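Local coordinates for protein metallo-beta-lactamase FIM-1 (Pseudomonas aeruginosa, PDB 6V3Q) that probably hydrolyses beta-lactam antibiotics as a zinc-dependent class B metallo-beta-lactamase, giving substituted beta-amino acids, at residues A[137-142]-A[193-198]. Sequence-based numbering, arbitrary orientation.
Sequences VIFDPG and AQRFAE
R195 lays the start of its side chain over one face of the F139 ring: CG of R195 stands 3.9 Å from the ring centroid, 15° off the normal, a CH-pi contact displaced toward the CD1–CE1 rim. CB of R195 meets the far end of the same ring, 4.0 Å from CZ of F139. The F139 ring is presented by CG anti to the backbone N, while the R195 chain bends at chi2 (57°), which turns CD off the line of CB and CG; further out, NH2 of R195 lies 3.4 Å from CG1 of V137, the two side chains crossing at about a right angle. The guanidinium plane is turned 68° from the F139 ring, and it is CB and CG of R195 that lie against the ring. The outer rim of the F196 ring abuts both strand residues: CE1 of F196 comes 4.0 Å from CG1 of V137, which sits at the ring edge, and CZ of F196 lies 4.0 Å from CB of F139, which approaches obliquely. CG of R195 also lies over the centre of the F196 ring. Behind this cluster, V137 and F139 are held by backbone hydrogen bonds to G153 and V151 of the adjacent antiparallel strand, and V151 touches both F139 and F196. F196, the first residue to leave helical geometry, has its carbonyl bound by R212, which also grips that of A193. The contact thus seats the C-terminal end of helix 185-195 on strand 137-139, joining helix to sheet in the alpha-beta/beta-alpha fold of the metallo-beta-lactamases, away from the zinc site. It rests on dispersion and one CH-pi interaction: CG of R195 lies against two aromatic faces, and the guanidinium meets V137 by van der Waals contact, with no polar partner on this strand.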
ATOM      1  N   VAL A 137      28.767   9.392  -8.198  1.00 57.90           N
ATOM      2  CA  VAL A 137      28.641  10.688  -8.850  1.00 53.83           C
ATOM      3  C   VAL A 137      27.270  11.237  -8.490  1.00 52.12           C
ATOM      4  O   VAL A 137      26.240  10.649  -8.846  1.00 53.80           O
ATOM      5  CB  VAL A 137      28.826  10.597 -10.373  1.00 55.97           C
ATOM      6  CG1 VAL A 137      28.502  11.939 -11.021  1.00 48.34           C
ATOM      7  CG2 VAL A 137      30.251  10.188 -10.710  1.00 50.80           C
ATOM      8  N   ILE A 138      27.253  12.339  -7.751  1.00 49.15           N
ATOM      9  CA  ILE A 138      26.013  13.011  -7.391  1.00 51.16           C
ATOM     10  C   ILE A 138      25.752  14.082  -8.440  1.00 53.25           C
ATOM     11  O   ILE A 138      26.586  14.969  -8.653  1.00 58.17           O
ATOM     12  CB  ILE A 138      26.091  13.612  -5.981  1.00 54.70           C
ATOM     13  CG1 ILE A 138      26.369  12.511  -4.951  1.00 53.90           C
ATOM     14  CG2 ILE A 138      24.799  14.341  -5.648  1.00 48.14           C
ATOM     15  CD1 ILE A 138      26.815  13.026  -3.605  1.00 58.05           C
ATOM     16  N   PHE A 139      24.599  13.996  -9.094  1.00 47.30           N
ATOM     17  CA  PHE A 139      24.279  14.815 -10.252  1.00 51.80           C
ATOM     18  C   PHE A 139      22.989  15.583 -10.003  1.00 52.45           C
ATOM     19  O   PHE A 139      22.029  15.040  -9.447  1.00 56.62           O
ATOM     20  CB  PHE A 139      24.147  13.934 -11.501  1.00 46.59           C
ATOM     21  CG  PHE A 139      23.823  14.692 -12.756  1.00 54.42           C
ATOM     22  CD1 PHE A 139      24.765  15.519 -13.345  1.00 54.97           C
ATOM     23  CD2 PHE A 139      22.584  14.563 -13.359  1.00 48.75           C
ATOM     24  CE1 PHE A 139      24.468  16.217 -14.508  1.00 55.16           C
ATOM     25  CE2 PHE A 139      22.282  15.258 -14.519  1.00 51.71           C
ATOM     26  CZ  PHE A 139      23.226  16.081 -15.092  1.00 53.48           C
ATOM     27  N   ASP A 140      22.978  16.852 -10.413  1.00 52.65           N
ATOM     28  CA  ASP A 140      21.819  17.724 -10.251  1.00 53.83           C
ATOM     29  C   ASP A 140      21.181  17.974 -11.611  1.00 57.74           C
ATOM     30  O   ASP A 140      21.715  18.759 -12.410  1.00 57.26           O
ATOM     31  CB  ASP A 140      22.230  19.047  -9.599  1.00 60.78           C
ATOM     32  CG  ASP A 140      21.060  20.004  -9.423  1.00 74.66           C
ATOM     33  OD1 ASP A 140      19.893  19.557  -9.471  1.00 79.34           O
ATOM     34  OD2 ASP A 140      21.304  21.216  -9.238  1.00 78.97           O
ATOM     35  N   PRO A 141      20.052  17.340 -11.926  1.00 55.42           N
ATOM     36  CA  PRO A 141      19.450  17.480 -13.256  1.00 50.26           C
ATOM     37  C   PRO A 141      18.427  18.596 -13.389  1.00 51.58           C
ATOM     38  O   PRO A 141      17.902  18.792 -14.491  1.00 57.10           O
ATOM     39  CB  PRO A 141      18.777  16.115 -13.441  1.00 48.99           C
ATOM     40  CG  PRO A 141      18.324  15.762 -12.064  1.00 51.13           C
ATOM     41  CD  PRO A 141      19.333  16.355 -11.100  1.00 52.46           C
ATOM     42  N   GLY A 142      18.122  19.315 -12.314  1.00 52.87           N
ATOM     43  CA  GLY A 142      17.120  20.349 -12.359  1.00 53.59           C
ATOM     44  C   GLY A 142      15.793  19.872 -11.807  1.00 52.74           C
ATOM     45  O   GLY A 142      15.625  18.701 -11.455  1.00 52.83           O
ATOM     46  N   ALA A 193      19.760  10.628 -18.279  1.00 48.28           N
ATOM     47  CA  ALA A 193      20.059   9.599 -19.269  1.00 51.01           C
ATOM     48  C   ALA A 193      21.285   9.956 -20.097  1.00 55.00           C
ATOM     49  O   ALA A 193      22.034   9.067 -20.516  1.00 57.98           O
ATOM     50  CB  ALA A 193      18.852   9.381 -20.181  1.00 43.20           C
ATOM     51  N   GLN A 194      21.507  11.248 -20.336  1.00 50.63           N
ATOM     52  CA  GLN A 194      22.655  11.668 -21.127  1.00 54.54           C
ATOM     53  C   GLN A 194      23.927  11.730 -20.291  1.00 50.99           C
ATOM     54  O   GLN A 194      25.020  11.484 -20.814  1.00 57.42           O
ATOM     55  CB  GLN A 194      22.374  13.025 -21.776  1.00 59.23           C
ATOM     56  CG  GLN A 194      23.371  13.408 -22.854  1.00 67.28           C
ATOM     57  CD  GLN A 194      22.969  14.671 -23.588  1.00 81.99           C
ATOM     58  OE1 GLN A 194      21.797  15.045 -23.605  1.00 87.11           O
ATOM     59  NE2 GLN A 194      23.941  15.338 -24.199  1.00 87.67           N
ATOM     60  N   ARG A 195      23.809  12.056 -19.001  1.00 47.59           N
ATOM     61  CA  ARG A 195      24.987  12.080 -18.138  1.00 50.68           C
ATOM     62  C   ARG A 195      25.518  10.673 -17.885  1.00 47.76           C
ATOM     63  O   ARG A 195      26.736  10.453 -17.888  1.00 51.77           O
ATOM     64  CB  ARG A 195      24.654  12.778 -16.819  1.00 50.55           C
ATOM     65  CG  ARG A 195      25.787  12.774 -15.805  1.00 49.64           C
ATOM     66  CD  ARG A 195      27.052  13.414 -16.365  1.00 53.80           C
ATOM     67  NE  ARG A 195      28.106  13.497 -15.361  1.00 61.31           N
ATOM     68  CZ  ARG A 195      28.911  12.489 -15.042  1.00 61.65           C
ATOM     69  NH1 ARG A 195      28.782  11.310 -15.642  1.00 53.82           N
ATOM     70  NH2 ARG A 195      29.846  12.657 -14.116  1.00 61.72           N
ATOM     71  N   PHE A 196      24.625   9.713 -17.663  1.00 48.12           N
ATOM     72  CA  PHE A 196      25.004   8.316 -17.475  1.00 48.37           C
ATOM     73  C   PHE A 196      24.492   7.496 -18.657  1.00 48.80           C
ATOM     74  O   PHE A 196      23.620   6.634 -18.522  1.00 48.94           O
ATOM     75  CB  PHE A 196      24.462   7.784 -16.149  1.00 48.34           C
ATOM     76  CG  PHE A 196      24.767   8.662 -14.968  1.00 53.73           C
ATOM     77  CD1 PHE A 196      26.062   8.780 -14.487  1.00 54.74           C
ATOM     78  CD2 PHE A 196      23.755   9.360 -14.332  1.00 52.52           C
ATOM     79  CE1 PHE A 196      26.343   9.587 -13.398  1.00 55.56           C
ATOM     80  CE2 PHE A 196      24.027  10.169 -13.242  1.00 53.30           C
ATOM     81  CZ  PHE A 196      25.322  10.282 -12.774  1.00 51.53           C
ATOM     82  N   ALA A 197      25.061   7.774 -19.835  1.00 50.61           N
ATOM     83  CA  ALA A 197      24.588   7.170 -21.076  1.00 57.86           C
ATOM     84  C   ALA A 197      24.844   5.670 -21.146  1.00 64.98           C
ATOM     85  O   ALA A 197      24.205   4.986 -21.954  1.00 65.66           O
ATOM     86  CB  ALA A 197      25.246   7.858 -22.271  1.00 56.19           C
ATOM     87  N   GLU A 198      25.757   5.143 -20.328  1.00 68.96           N
ATOM     88  CA  GLU A 198      26.118   3.734 -20.403  1.00 75.33           C
ATOM     89  C   GLU A 198      25.408   2.869 -19.374  1.00 65.31           C
ATOM     90  O   GLU A 198      25.319   1.652 -19.571  1.00 67.33           O
ATOM     91  CB  GLU A 198      27.632   3.563 -20.233  1.00 87.31           C
ATOM     92  CG  GLU A 198      28.454   4.341 -21.243  1.00105.64           C
ATOM     93  CD  GLU A 198      29.916   3.941 -21.238  1.00127.21           C
ATOM     94  OE1 GLU A 198      30.655   4.385 -22.139  1.00135.19           O
ATOM     95  OE2 GLU A 198      30.326   3.180 -20.336  1.00136.84           O
TER